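Local coordinates for protein cell divisionFtsK/SpoIIIE (Thermomonospora curvata, PDB 4NH0) that forms the cytoplasmic ATPase motor of a type VII (ESX) secretion system, binding ATP and the substrate EsxB, and might be the translocase subunit, at residues A[261-266]-A[577-582]; A[733-738]-A[761-766]. All coordinates share one frame; numbering follows the deposited sequence.

Contact 1 (A[261-266]-A[577-582])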
loop_
_atom_site.group_PDB
_atom_site.type_symbol
_atom_site.label_atom_id
_atom_site.label_comp_id
_atom_site.label_asym_id
_atom_site.label_seq_id
_atom_site.Cartn_x
_atom_site.Cartn_y
_atom_site.Cartn_z
ATOM N N TYR A 261 0.875 56.354 -8.363
ATOM C CA TYR A 261 1.520 55.546 -9.392
ATOM C C TYR A 261 3.037 55.500 -9.232
ATOM O O TYR A 261 3.730 54.858 -10.020
ATOM C CB TYR A 261 1.158 56.072 -10.782
ATOM C CG TYR A 261 -0.293 55.865 -11.150
ATOM C CD1 TYR A 261 -0.711 54.694 -11.769
ATOM C CD2 TYR A 261 -1.245 56.837 -10.877
ATOM C CE1 TYR A 261 -2.037 54.497 -12.106
ATOM C CE2 TYR A 261 -2.573 56.650 -11.212
ATOM C CZ TYR A 261 -2.963 55.479 -11.825
ATOM O OH TYR A 261 -4.284 55.287 -12.160
ATOM N N ASN A 262 3.548 56.180 -8.213
ATOM C CA ASN A 262 4.976 56.157 -7.926
ATOM C C ASN A 262 5.236 55.950 -6.439
ATOM O O ASN A 262 5.710 56.851 -5.748
ATOM C CB ASN A 262 5.643 57.448 -8.403
ATOM C CG ASN A 262 7.156 57.386 -8.328
ATOM O OD1 ASN A 262 7.743 56.304 -8.282
ATOM N ND2 ASN A 262 7.796 58.549 -8.314
ATOM N N LEU A 263 4.916 54.757 -5.950
ATOM C CA LEU A 263 5.120 54.432 -4.546
ATOM C C LEU A 263 6.538 53.943 -4.296
ATOM O O LEU A 263 7.075 53.144 -5.063
ATOM C CB LEU A 263 4.117 53.373 -4.084
ATOM C CG LEU A 263 2.635 53.729 -4.207
ATOM C CD1 LEU A 263 1.770 52.653 -3.572
ATOM C CD2 LEU A 263 2.351 55.086 -3.583
ATOM N N ASP A 264 7.142 54.431 -3.221
ATOM C CA ASP A 264 8.464 53.980 -2.815
ATOM C C ASP A 264 8.352 53.226 -1.497
ATOM O O ASP A 264 8.175 53.835 -0.443
ATOM C CB ASP A 264 9.426 55.164 -2.685
ATOM C CG ASP A 264 10.875 54.733 -2.535
ATOM O OD1 ASP A 264 11.130 53.531 -2.312
ATOM O OD2 ASP A 264 11.763 55.604 -2.637
ATOM N N PRO A 265 8.450 51.890 -1.555
ATOM C CA PRO A 265 8.359 51.015 -0.382
ATOM C C PRO A 265 9.352 51.395 0.712
ATOM O O PRO A 265 9.108 51.131 1.888
ATOM C CB PRO A 265 8.682 49.632 -0.951
ATOM C CG PRO A 265 8.286 49.720 -2.381
ATOM C CD PRO A 265 8.614 51.121 -2.802
ATOM N N ALA A 266 10.459 52.014 0.319
ATOM C CA ALA A 266 11.474 52.448 1.269
ATOM C C ALA A 266 10.972 53.599 2.134
ATOM O O ALA A 266 11.309 53.686 3.314
ATOM C CB ALA A 266 12.742 52.852 0.535
ATOM N N ASP A 577 -5.500 47.522 -7.083
ATOM C CA ASP A 577 -4.605 46.853 -8.019
ATOM C C ASP A 577 -3.327 47.651 -8.247
ATOM O O ASP A 577 -2.239 47.083 -8.317
ATOM C CB ASP A 577 -5.314 46.614 -9.353
ATOM C CG ASP A 577 -6.500 45.681 -9.223
ATOM O OD1 ASP A 577 -6.445 44.760 -8.382
ATOM O OD2 ASP A 577 -7.488 45.869 -9.963
ATOM N N VAL A 578 -3.465 48.969 -8.359
ATOM C CA VAL A 578 -2.326 49.847 -8.596
ATOM C C VAL A 578 -1.323 49.780 -7.447
ATOM O O VAL A 578 -0.114 49.724 -7.668
ATOM C CB VAL A 578 -2.774 51.308 -8.792
ATOM C CG1 VAL A 578 -1.570 52.217 -8.979
ATOM C CG2 VAL A 578 -3.715 51.417 -9.979
ATOM N N VAL A 579 -1.834 49.776 -6.221
ATOM C CA VAL A 579 -0.983 49.719 -5.040
ATOM C C VAL A 579 -0.259 48.381 -4.930
ATOM O O VAL A 579 0.970 48.337 -4.892
ATOM C CB VAL A 579 -1.791 49.961 -3.752
ATOM C CG1 VAL A 579 -0.934 49.687 -2.530
ATOM C CG2 VAL A 579 -2.327 51.381 -3.721
ATOM N N VAL A 580 -1.027 47.296 -4.885
ATOM C CA VAL A 580 -0.477 45.953 -4.720
ATOM C C VAL A 580 0.561 45.624 -5.791
ATOM O O VAL A 580 1.578 44.988 -5.509
ATOM C CB VAL A 580 -1.593 44.888 -4.753
ATOM C CG1 VAL A 580 -1.012 43.491 -4.606
ATOM C CG2 VAL A 580 -2.610 45.156 -3.658
ATOM N N ARG A 581 0.306 46.079 -7.014
ATOM C CA ARG A 581 1.206 45.846 -8.140
ATOM C C ARG A 581 2.619 46.354 -7.867
ATOM O O ARG A 581 3.600 45.753 -8.305
ATOM C CB ARG A 581 0.649 46.512 -9.399
ATOM C CG ARG A 581 1.512 46.361 -10.639
ATOM C CD ARG A 581 0.885 47.089 -11.815
ATOM N NE ARG A 581 0.723 48.514 -11.543
ATOM C CZ ARG A 581 -0.023 49.336 -12.273
ATOM N NH1 ARG A 581 -0.687 48.874 -13.325
ATOM N NH2 ARG A 581 -0.112 50.619 -11.950
ATOM N N GLN A 582 2.717 47.455 -7.130
ATOM C CA GLN A 582 4.007 48.076 -6.855
ATOM C C GLN A 582 4.668 47.507 -5.603
ATOM O O GLN A 582 5.892 47.435 -5.518
ATOM C CB GLN A 582 3.845 49.590 -6.713
ATOM C CG GLN A 582 3.107 50.241 -7.869
ATOM C CD GLN A 582 2.983 51.741 -7.709
ATOM O OE1 GLN A 582 3.878 52.398 -7.178
ATOM N NE2 GLN A 582 1.865 52.295 -8.164
#
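Gln-582, one of the last residues of helix 575-583, carries the polar half of this contact through its terminal amide. Its OE1 accepts the backbone N-H of Leu-263 at 2.9 Å from N to OE1; the bond is fairly straight, with an N-H...O angle of 160°, and the donor lies in the plane of the amide carbonyl. On the other branch, NE2 donates to the carbonyl of Pro-260 and, weakly, to Val-578 O one turn back in its own helix. NE2 also lies 3.5 Å from CA of Tyr-261. With CG anti to its own carbonyl carbon (chi1 -52°) and the chain extended beyond, the amide reaches the loop with both polar atoms engaged, which fixes its rotation. Leu-263 crosses the glutamine chain at about a right angle, its CB 3.3 Å from OE1 of Gln-582. An alanine here in place of Gln-582 would probably leave the Leu-263 N-H without its acceptor and the Pro-260 carbonyl without this donor, and open a gap beside Leu-263.

Two apolar pairs flank this amide. CD1 of Leu-263 reaches CG1 of Val-579 at 4.1 Å, and the Tyr-261 ring meets Val-578 obliquely, with CD1 3.8 Å from CG1.

The charged guanidinium of Arg-581 comes edge-on near the same ring, its NH2 4.1 Å from Tyr-261 CD1.

At the end of the loop Asp-264 is the N-cap of the short helix 265-268, its OD1 accepting from Ala-266 N. Helix 575-583 falls in the chain between the first and second ATPase sheets, consistent with an interdomain linker docked on the first ATPase module; Val-579 also packs on Met-330. The chemistry implies a seam held mainly by one amide reading backbone groups, with apolar side chains packed beside it.

Contact 2 (A[733-738]-A[761-766])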
loop_
_atom_site.group_PDB
_atom_site.type_symbol
_atom_site.label_atom_id
_atom_site.label_comp_id
_atom_site.label_asym_id
_atom_site.label_seq_id
_atom_site.Cartn_x
_atom_site.Cartn_y
_atom_site.Cartn_z
ATOM N N LEU A 733 13.231 -20.167 1.744
ATOM C CA LEU A 733 13.218 -19.968 3.186
ATOM C C LEU A 733 13.860 -21.150 3.898
ATOM O O LEU A 733 14.702 -20.973 4.773
ATOM C CB LEU A 733 11.789 -19.761 3.687
ATOM C CG LEU A 733 11.636 -19.477 5.179
ATOM C CD1 LEU A 733 12.498 -18.297 5.584
ATOM C CD2 LEU A 733 10.182 -19.225 5.531
ATOM N N GLU A 734 13.463 -22.357 3.509
ATOM C CA GLU A 734 14.013 -23.572 4.095
ATOM C C GLU A 734 15.502 -23.701 3.795
ATOM O O GLU A 734 16.269 -24.192 4.622
ATOM C CB GLU A 734 13.266 -24.802 3.578
ATOM C CG GLU A 734 11.787 -24.816 3.921
ATOM C CD GLU A 734 11.041 -25.941 3.232
ATOM O OE1 GLU A 734 11.697 -26.900 2.777
ATOM O OE2 GLU A 734 9.798 -25.862 3.143
ATOM N N GLN A 735 15.902 -23.256 2.609
ATOM C CA GLN A 735 17.303 -23.288 2.211
ATOM C C GLN A 735 18.127 -22.335 3.065
ATOM O O GLN A 735 19.186 -22.698 3.567
ATOM C CB GLN A 735 17.451 -22.931 0.732
ATOM C CG GLN A 735 18.892 -22.805 0.269
ATOM C CD GLN A 735 19.005 -22.460 -1.201
ATOM O OE1 GLN A 735 18.053 -22.618 -1.964
ATOM N NE2 GLN A 735 20.174 -21.984 -1.607
ATOM N N ARG A 736 17.628 -21.115 3.235
ATOM C CA ARG A 736 18.313 -20.120 4.046
ATOM C C ARG A 736 18.265 -20.466 5.528
ATOM O O ARG A 736 19.124 -20.043 6.296
ATOM C CB ARG A 736 17.712 -18.735 3.816
ATOM C CG ARG A 736 18.042 -18.142 2.463
ATOM C CD ARG A 736 17.537 -16.718 2.342
ATOM N NE ARG A 736 18.069 -16.054 1.157
ATOM C CZ ARG A 736 17.796 -14.800 0.818
ATOM N NH1 ARG A 736 16.992 -14.067 1.574
ATOM N NH2 ARG A 736 18.326 -14.276 -0.276
ATOM N N GLU A 737 17.254 -21.229 5.928
ATOM C CA GLU A 737 17.131 -21.663 7.315
ATOM C C GLU A 737 18.294 -22.561 7.709
ATOM O O GLU A 737 18.772 -22.514 8.840
ATOM C CB GLU A 737 15.809 -22.399 7.540
ATOM C CG GLU A 737 14.636 -21.498 7.884
ATOM C CD GLU A 737 13.367 -22.279 8.159
ATOM O OE1 GLU A 737 13.313 -23.473 7.799
ATOM O OE2 GLU A 737 12.426 -21.700 8.738
ATOM N N GLN A 738 18.745 -23.378 6.765
ATOM C CA GLN A 738 19.827 -24.316 7.025
ATOM C C GLN A 738 21.188 -23.717 6.699
ATOM O O GLN A 738 22.123 -23.825 7.488
ATOM C CB GLN A 738 19.617 -25.604 6.227
ATOM C CG GLN A 738 18.385 -26.390 6.637
ATOM C CD GLN A 738 18.435 -26.831 8.087
ATOM O OE1 GLN A 738 19.507 -27.088 8.634
ATOM N NE2 GLN A 738 17.270 -26.922 8.718
ATOM N N ALA A 761 28.062 -14.913 -3.525
ATOM C CA ALA A 761 26.901 -15.246 -4.340
ATOM C C ALA A 761 25.701 -15.598 -3.468
ATOM O O ALA A 761 24.601 -15.089 -3.675
ATOM C CB ALA A 761 27.227 -16.393 -5.278
ATOM N N GLY A 762 25.920 -16.475 -2.496
ATOM C CA GLY A 762 24.874 -16.861 -1.570
ATOM C C GLY A 762 23.836 -17.779 -2.181
ATOM O O GLY A 762 24.158 -18.865 -2.660
ATOM N N ASP A 763 22.583 -17.338 -2.162
ATOM C CA ASP A 763 21.479 -18.133 -2.680
ATOM C C ASP A 763 21.158 -17.750 -4.116
ATOM O O ASP A 763 20.484 -18.490 -4.830
ATOM C CB ASP A 763 20.235 -17.952 -1.812
ATOM C CG ASP A 763 20.559 -17.868 -0.336
ATOM O OD1 ASP A 763 21.508 -18.546 0.109
ATOM O OD2 ASP A 763 19.866 -17.116 0.379
ATOM N N GLY A 764 21.647 -16.590 -4.532
ATOM C CA GLY A 764 21.283 -16.029 -5.818
ATOM C C GLY A 764 20.181 -15.011 -5.621
ATOM O O GLY A 764 19.796 -14.299 -6.547
ATOM N N PHE A 765 19.674 -14.947 -4.394
ATOM C CA PHE A 765 18.611 -14.017 -4.038
ATOM C C PHE A 765 19.114 -12.947 -3.081
ATOM O O PHE A 765 20.163 -13.100 -2.459
ATOM C CB PHE A 765 17.435 -14.757 -3.395
ATOM C CG PHE A 765 16.687 -15.655 -4.336
ATOM C CD1 PHE A 765 15.658 -15.158 -5.112
ATOM C CD2 PHE A 765 17.001 -16.998 -4.427
ATOM C CE1 PHE A 765 14.965 -15.981 -5.972
ATOM C CE2 PHE A 765 16.308 -17.826 -5.284
ATOM C CZ PHE A 765 15.291 -17.316 -6.058
ATOM N N GLY A 766 18.354 -11.865 -2.967
ATOM C CA GLY A 766 18.617 -10.841 -1.974
ATOM C C GLY A 766 17.470 -10.805 -0.986
ATOM O O GLY A 766 17.173 -11.807 -0.337
#
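Arg-736 reaches from helix 719-742 and grips the carbonyl of Gly-766 end-on, with two nitrogens on one oxygen. NH2 donates to Gly-766 O at 2.7 Å, in the carbonyl plane and on a lone pair; NH1 donates to that oxygen at 3.0 Å, nearly along the C=O axis. The oxygen lies only 3° out of the guanidinium plane. NH1 has a further acceptor in Tyr-799 O.

Asp-763 OD2 lies beside NE of Arg-736 and is probably its salt-bridge partner, although the two are modelled too close for the detail to be trusted. Its OD1 lies near Glu-739 OE2, a like charge that the arginine would probably help to offset. Asp-763 sits within a type II' turn from Ala-761 to Gly-764.

Farther out, Gln-735 NE2 lies 4.0 Å from CB of Asp-763. CB of Phe-765 lies 3.3 Å from NH2 of Arg-736, before the ring leads away to Gln-690 and Tyr-692 of strand 689-694. In this second FtsK domain, away from its nucleotide site, helix 719-742 is thus joined to the loop entering strand 767-772 by a buried guanidinium satisfied by main-chain carbonyls, with Asp-763 probably supplying the counter-charge.

Both contacts join a helix to a loop and both are partly buried, yet they share no element: contact 1 involves the first ATPase module and contact 2 belongs to the second, with their centres 72 Å apart on opposite sides of the chain's centre. The 261-266 and 577-582 segments are distant in sequence and meet through a neutral amide with apolar neighbours; their contact lies toward one end of the elongated chain and is the more exposed of the two, three of its seven touching residues being exposed. In contact 2 the partners are close in sequence, lie nearer the chain's centre and include no exposed touching residue; there a buried arginine does most of the work.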